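Local coordinates for uncharacterized protein (Staphylococcus saprophyticus subsp. saprophyticus ATCC 15305, PDB 3FOJ) that is of unknown function but has a rhodanese-like domain, a fold that in relatives often serves sulfur transfer, at residues T26-E29 with T30-G33. Sequence-based numbering, arbitrary orientation.
Sequences TDQE and TAMG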
# COMPACT_ATOMS: atom_id res chain seq x y z
N THR A 26 8.42 -2.57 -7.48
CA THR A 26 9.36 -3.66 -7.73
C THR A 26 10.52 -3.59 -6.74
O THR A 26 10.74 -2.57 -6.08
CB THR A 26 9.91 -3.63 -9.17
OG1 THR A 26 10.55 -2.37 -9.43
CG2 THR A 26 8.78 -3.83 -10.17
N ASP A 27 11.26 -4.69 -6.64
CA ASP A 27 12.40 -4.83 -5.73
C ASP A 27 13.39 -3.67 -5.67
O ASP A 27 13.66 -3.13 -4.59
CB ASP A 27 13.15 -6.13 -6.04
CG ASP A 27 14.31 -6.38 -5.10
OD1 ASP A 27 15.24 -5.54 -5.06
OD2 ASP A 27 14.30 -7.42 -4.41
N GLN A 28 13.96 -3.28 -6.81
CA GLN A 28 14.94 -2.20 -6.82
C GLN A 28 14.35 -0.89 -6.31
O GLN A 28 15.06 -0.06 -5.74
CB GLN A 28 15.52 -2.00 -8.22
CG GLN A 28 16.58 -0.90 -8.31
CD GLN A 28 17.86 -1.23 -7.55
OE1 GLN A 28 18.74 -0.38 -7.41
NE2 GLN A 28 17.97 -2.47 -7.08
N GLU A 29 13.05 -0.70 -6.51
CA GLU A 29 12.38 0.51 -6.05
C GLU A 29 12.24 0.50 -4.53
O GLU A 29 12.52 1.49 -3.87
CB GLU A 29 11.01 0.64 -6.71
CG GLU A 29 11.07 0.89 -8.21
CD GLU A 29 9.70 0.93 -8.86
OE1 GLU A 29 9.08 -0.14 -9.01
OE2 GLU A 29 9.24 2.04 -9.21
N THR A 30 11.80 -0.63 -3.98
CA THR A 30 11.64 -0.73 -2.53
C THR A 30 13.01 -0.70 -1.87
O THR A 30 13.13 -0.35 -0.69
CB THR A 30 10.88 -2.01 -2.11
OG1 THR A 30 11.59 -3.17 -2.56
CG2 THR A 30 9.47 -2.01 -2.69
N ALA A 31 14.04 -1.05 -2.63
CA ALA A 31 15.41 -1.05 -2.12
C ALA A 31 15.84 0.38 -1.77
O ALA A 31 16.79 0.58 -1.00
CB ALA A 31 16.36 -1.64 -3.17
N MSE A 32 15.16 1.37 -2.33
CA MSE A 32 15.48 2.77 -2.05
C MSE A 32 14.81 3.25 -0.76
O MSE A 32 15.03 4.38 -0.32
CB MSE A 32 15.07 3.66 -3.22
CG MSE A 32 15.76 3.31 -4.54
SE MSE A 32 17.70 3.49 -4.47
CE MSE A 32 18.15 1.66 -4.06
N GLY A 33 13.99 2.39 -0.16
CA GLY A 33 13.33 2.77 1.08
C GLY A 33 11.83 2.53 1.09
O GLY A 33 11.15 2.81 0.10
O HOH W 1 11.68 4.31 -2.14
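T30 bonds back to T26 and D27 through its backbone N and its side chain, within the single-turn helix 27-30. This short surface helix of the rhodanese-like domain follows strand 20-23 and precedes strand 39-40 in the chain. T30 N reaches T26 O at 3.0 Å. T30 OG1 donates to D27 O at 2.9 Å. A chi1 of 59° places OG1 between its own N and carbonyl carbon, turned back toward that oxygen. D27 O also accepts from A31 N, so two donors grip one carbonyl. T30 CG2 lies beside its own backbone N and touches T26 O at 3.7 Å.

At the start of the helix T26 sits at the N-cap position, but its side chain makes no capping bond. Instead E29 OE1 takes both T26 N and T26 OG1, the latter at 2.7 Å. The two donors come from opposite faces of the carboxylate plane, each on the anti side of OE1. This double grip should limit rotation of the carboxylate. E29 also touches K64.

On the outer side the Q28 and M32 side chains cross at a slant. M32 is a selenomethionine. Its chain bends at chi2 and again at chi3 (95°), which brings M32 CE to 4.0 Å from Q28 OE1. T30 to G33 form a type I turn, and G33 has positive phi. R25 NH2 hydrogen-bonds to G33 O, which also takes a 2.7 Å hydrogen bond from a water.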